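Local coordinates for protein fluvirucin B1 DH domain from module 1 (Actinomadura vulgaris, PDB 6OBV) that probably catalyses dehydration of a beta-hydroxyacyl intermediate to an enoyl one as the module 1 dehydratase of the fluvirucin B1 polyketide synthase, at residues A199-L212 against H226-I240. Residues are numbered along the deposited sequence; the frame is centred on the assembly and turned at random.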
# COMPACT_ATOMS: atom_id res chain seq x y z
N ALA A 199 -15.46 -34.55 -21.61
CA ALA A 199 -14.63 -34.03 -22.68
C ALA A 199 -14.96 -34.72 -24.00
O ALA A 199 -15.29 -35.91 -24.03
CB ALA A 199 -13.15 -34.19 -22.37
N TRP A 200 -14.86 -33.95 -25.09
CA TRP A 200 -15.04 -34.44 -26.45
C TRP A 200 -13.88 -33.96 -27.32
O TRP A 200 -13.29 -32.90 -27.07
CB TRP A 200 -16.36 -33.95 -27.08
CG TRP A 200 -17.63 -34.21 -26.29
CD1 TRP A 200 -18.59 -35.14 -26.57
CD2 TRP A 200 -18.09 -33.50 -25.13
NE1 TRP A 200 -19.62 -35.06 -25.65
CE2 TRP A 200 -19.33 -34.06 -24.76
CE3 TRP A 200 -17.57 -32.45 -24.37
CZ2 TRP A 200 -20.06 -33.60 -23.65
CZ3 TRP A 200 -18.30 -31.99 -23.28
CH2 TRP A 200 -19.53 -32.57 -22.93
N ILE A 201 -13.56 -34.72 -28.36
CA ILE A 201 -12.47 -34.39 -29.27
C ILE A 201 -12.99 -34.30 -30.69
O ILE A 201 -13.79 -35.14 -31.12
CB ILE A 201 -11.32 -35.41 -29.17
CG1 ILE A 201 -10.59 -35.24 -27.83
CG2 ILE A 201 -10.34 -35.21 -30.28
CD1 ILE A 201 -9.59 -36.34 -27.56
N ARG A 202 -12.57 -33.26 -31.40
CA ARG A 202 -12.90 -33.10 -32.82
C ARG A 202 -11.66 -32.56 -33.53
O ARG A 202 -11.24 -31.43 -33.27
CB ARG A 202 -14.08 -32.15 -33.02
CG ARG A 202 -14.45 -31.98 -34.53
CD ARG A 202 -15.57 -30.99 -34.75
NE ARG A 202 -15.23 -29.65 -34.28
CZ ARG A 202 -16.06 -28.62 -34.35
NH1 ARG A 202 -17.27 -28.79 -34.89
NH2 ARG A 202 -15.70 -27.43 -33.90
N GLY A 203 -11.09 -33.36 -34.43
CA GLY A 203 -9.82 -32.96 -35.03
C GLY A 203 -8.80 -32.71 -33.94
O GLY A 203 -8.70 -33.46 -32.97
N ASN A 204 -8.06 -31.61 -34.06
CA ASN A 204 -7.12 -31.24 -33.01
C ASN A 204 -7.71 -30.27 -31.98
O ASN A 204 -6.95 -29.58 -31.29
CB ASN A 204 -5.84 -30.65 -33.62
CG ASN A 204 -6.11 -29.42 -34.49
OD1 ASN A 204 -7.16 -28.77 -34.38
ND2 ASN A 204 -5.15 -29.10 -35.35
N GLU A 205 -9.04 -30.22 -31.84
CA GLU A 205 -9.73 -29.40 -30.86
C GLU A 205 -10.33 -30.27 -29.75
O GLU A 205 -10.75 -31.40 -29.99
CB GLU A 205 -10.85 -28.57 -31.50
CG GLU A 205 -10.42 -27.80 -32.72
CD GLU A 205 -11.58 -27.18 -33.48
OE1 GLU A 205 -12.71 -27.68 -33.38
OE2 GLU A 205 -11.34 -26.19 -34.20
N VAL A 206 -10.40 -29.70 -28.56
CA VAL A 206 -10.99 -30.36 -27.40
C VAL A 206 -12.11 -29.49 -26.84
O VAL A 206 -11.99 -28.25 -26.79
CB VAL A 206 -9.95 -30.63 -26.29
CG1 VAL A 206 -10.56 -31.48 -25.17
CG2 VAL A 206 -8.75 -31.31 -26.87
N PHE A 207 -13.17 -30.14 -26.39
CA PHE A 207 -14.26 -29.50 -25.69
C PHE A 207 -14.39 -30.15 -24.33
O PHE A 207 -14.23 -31.37 -24.20
CB PHE A 207 -15.54 -29.65 -26.49
CG PHE A 207 -15.45 -29.09 -27.86
CD1 PHE A 207 -15.67 -27.73 -28.09
CD2 PHE A 207 -15.16 -29.91 -28.94
CE1 PHE A 207 -15.57 -27.19 -29.38
CE2 PHE A 207 -15.07 -29.38 -30.24
CZ PHE A 207 -15.28 -28.02 -30.45
N ALA A 208 -14.66 -29.35 -23.31
CA ALA A 208 -14.67 -29.85 -21.94
C ALA A 208 -15.78 -29.18 -21.16
O ALA A 208 -16.22 -28.07 -21.47
CB ALA A 208 -13.33 -29.59 -21.23
N GLU A 209 -16.26 -29.89 -20.15
CA GLU A 209 -17.07 -29.30 -19.10
C GLU A 209 -16.33 -29.51 -17.79
O GLU A 209 -15.85 -30.61 -17.52
CB GLU A 209 -18.47 -29.91 -19.05
CG GLU A 209 -19.25 -29.71 -20.31
CD GLU A 209 -20.66 -30.27 -20.23
OE1 GLU A 209 -20.97 -30.97 -19.24
OE2 GLU A 209 -21.46 -30.02 -21.16
N VAL A 210 -16.23 -28.43 -17.01
CA VAL A 210 -15.41 -28.38 -15.80
C VAL A 210 -16.25 -27.75 -14.69
O VAL A 210 -16.92 -26.73 -14.92
CB VAL A 210 -14.13 -27.56 -16.03
CG1 VAL A 210 -13.23 -27.66 -14.84
CG2 VAL A 210 -13.43 -28.01 -17.29
N GLU A 211 -16.24 -28.36 -13.50
CA GLU A 211 -17.05 -27.90 -12.37
C GLU A 211 -16.23 -27.90 -11.09
O GLU A 211 -15.48 -28.84 -10.83
CB GLU A 211 -18.29 -28.79 -12.16
CG GLU A 211 -19.07 -29.20 -13.42
CD GLU A 211 -19.94 -30.44 -13.21
OE1 GLU A 211 -20.17 -30.81 -12.04
OE2 GLU A 211 -20.37 -31.03 -14.21
N LEU A 212 -16.41 -26.86 -10.27
CA LEU A 212 -15.77 -26.82 -8.96
C LEU A 212 -16.44 -27.80 -8.00
O LEU A 212 -17.63 -28.07 -8.09
CB LEU A 212 -15.85 -25.42 -8.36
CG LEU A 212 -15.15 -24.29 -9.08
CD1 LEU A 212 -15.46 -22.98 -8.39
CD2 LEU A 212 -13.66 -24.57 -9.06
N HIS A 226 -12.52 -18.48 -10.37
CA HIS A 226 -11.79 -19.22 -9.34
C HIS A 226 -10.53 -19.82 -9.96
O HIS A 226 -10.61 -20.49 -11.00
CB HIS A 226 -12.66 -20.32 -8.73
CG HIS A 226 -12.13 -20.85 -7.42
ND1 HIS A 226 -10.87 -21.39 -7.29
CD2 HIS A 226 -12.69 -20.89 -6.19
CE1 HIS A 226 -10.68 -21.76 -6.04
NE2 HIS A 226 -11.76 -21.46 -5.35
N PRO A 227 -9.35 -19.56 -9.39
CA PRO A 227 -8.12 -20.14 -9.96
C PRO A 227 -8.19 -21.66 -10.14
O PRO A 227 -7.57 -22.18 -11.08
CB PRO A 227 -7.04 -19.73 -8.95
CG PRO A 227 -7.56 -18.43 -8.37
CD PRO A 227 -9.07 -18.59 -8.32
N ALA A 228 -8.93 -22.37 -9.29
CA ALA A 228 -9.05 -23.81 -9.49
C ALA A 228 -9.95 -24.15 -10.66
O ALA A 228 -9.75 -25.19 -11.30
CB ALA A 228 -9.57 -24.50 -8.22
N LEU A 229 -10.94 -23.30 -10.95
CA LEU A 229 -11.78 -23.53 -12.13
C LEU A 229 -11.02 -23.24 -13.41
O LEU A 229 -11.13 -23.99 -14.38
CB LEU A 229 -13.05 -22.69 -12.05
CG LEU A 229 -14.03 -22.88 -13.21
CD1 LEU A 229 -14.42 -24.33 -13.39
CD2 LEU A 229 -15.29 -22.01 -13.01
N LEU A 230 -10.26 -22.14 -13.45
CA LEU A 230 -9.53 -21.83 -14.67
C LEU A 230 -8.43 -22.85 -14.92
O LEU A 230 -8.18 -23.22 -16.07
CB LEU A 230 -8.93 -20.42 -14.63
CG LEU A 230 -8.18 -20.02 -15.91
CD1 LEU A 230 -9.07 -20.21 -17.13
CD2 LEU A 230 -7.63 -18.59 -15.87
N ASP A 231 -7.80 -23.34 -13.86
CA ASP A 231 -6.74 -24.32 -14.07
C ASP A 231 -7.29 -25.62 -14.63
O ASP A 231 -6.69 -26.22 -15.53
CB ASP A 231 -5.99 -24.60 -12.77
CG ASP A 231 -4.79 -25.51 -13.00
OD1 ASP A 231 -3.86 -25.06 -13.70
OD2 ASP A 231 -4.78 -26.67 -12.53
N ALA A 232 -8.43 -26.09 -14.12
CA ALA A 232 -8.94 -27.35 -14.62
C ALA A 232 -9.47 -27.22 -16.03
O ALA A 232 -9.54 -28.21 -16.76
CB ALA A 232 -10.02 -27.89 -13.68
N ALA A 233 -9.85 -26.01 -16.43
CA ALA A 233 -10.18 -25.74 -17.82
C ALA A 233 -9.02 -26.05 -18.75
O ALA A 233 -9.22 -26.21 -19.95
CB ALA A 233 -10.60 -24.28 -17.95
N LEU A 234 -7.81 -26.12 -18.21
CA LEU A 234 -6.64 -26.46 -19.00
C LEU A 234 -6.37 -27.95 -19.05
O LEU A 234 -5.53 -28.39 -19.85
CB LEU A 234 -5.40 -25.75 -18.44
CG LEU A 234 -5.52 -24.28 -18.07
CD1 LEU A 234 -4.19 -23.80 -17.50
CD2 LEU A 234 -5.93 -23.47 -19.29
N HIS A 235 -7.06 -28.75 -18.22
CA HIS A 235 -6.71 -30.16 -18.09
C HIS A 235 -7.07 -30.98 -19.33
O HIS A 235 -6.41 -31.98 -19.61
CB HIS A 235 -7.39 -30.73 -16.85
CG HIS A 235 -6.90 -30.11 -15.59
ND1 HIS A 235 -7.36 -30.47 -14.34
CD2 HIS A 235 -5.97 -29.14 -15.39
CE1 HIS A 235 -6.73 -29.75 -13.42
NE2 HIS A 235 -5.89 -28.93 -14.03
N ALA A 236 -8.10 -30.58 -20.07
CA ALA A 236 -8.55 -31.41 -21.18
C ALA A 236 -7.64 -31.31 -22.40
O ALA A 236 -7.72 -32.17 -23.29
CB ALA A 236 -9.97 -31.03 -21.58
N THR A 237 -6.77 -30.29 -22.46
CA THR A 237 -5.94 -30.08 -23.64
C THR A 237 -4.91 -31.18 -23.83
O THR A 237 -4.48 -31.42 -24.97
CB THR A 237 -5.22 -28.74 -23.53
OG1 THR A 237 -4.75 -28.57 -22.20
CG2 THR A 237 -6.15 -27.64 -23.85
N GLY A 238 -4.50 -31.84 -22.75
CA GLY A 238 -3.52 -32.92 -22.87
C GLY A 238 -4.03 -34.18 -23.55
O GLY A 238 -3.22 -35.05 -23.90
N LEU A 239 -5.35 -34.28 -23.77
CA LEU A 239 -5.92 -35.49 -24.35
C LEU A 239 -5.45 -35.74 -25.77
O LEU A 239 -5.41 -36.89 -26.22
CB LEU A 239 -7.45 -35.40 -24.31
CG LEU A 239 -8.00 -35.51 -22.88
CD1 LEU A 239 -9.41 -34.95 -22.78
CD2 LEU A 239 -7.97 -36.96 -22.39
N ILE A 240 -5.09 -34.68 -26.50
CA ILE A 240 -4.59 -34.87 -27.86
C ILE A 240 -3.09 -35.11 -27.86
O ILE A 240 -2.61 -36.15 -28.35
CB ILE A 240 -4.97 -33.67 -28.74
CG1 ILE A 240 -6.48 -33.42 -28.63
CG2 ILE A 240 -4.53 -33.90 -30.18
CD1 ILE A 240 -7.08 -32.73 -29.78
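Val210 pushes CG1 against Ala232 CB at 3.4 Å, a tight contact, with Leu229 CD1 closing on the same methyl. Setting CG1 anti to the backbone N (chi1 -173°) puts CG2 beside Ala232 O and Ala233 CA. Leu212 lies square across Leu229, its CD2 3.6 Å from Leu229 CB, while CD1 reaches His226 CB at 3.9 Å. The turn of the His226 ring is fixed by an in-plane N-cap bond from Ala228 N to ND1 (3.0 Å) and by Glu219 OE2 at NE2. Ala236 CB sits in the corner formed by Ala208 CB and Val206 CG1, 3.7 Å from each. Val206 and Ile240 lie side by side, pointing opposite ways, CG2 to CG1 3.6 Å, and Ile240 CD1 reaches the type II' turn at Asn204. Leu239 turns CD1 to Ala199 CB and CB to Ile201 CD1. No hydrogen bond joins the segments; the grip is apolar. His235 NE2 donates to Asp231 OD2 (2.9 Å) from above the carboxylate plane. Helix 227-232 runs nearly antiparallel (159°) to strand 205-211 on the concave sheet face, as in the double hot-dog fold of these dehydratases; strand 264-271 pairs with 205-211 and touches Ala233 and Thr237, with helix 79-92 beyond Pro227 and Leu230.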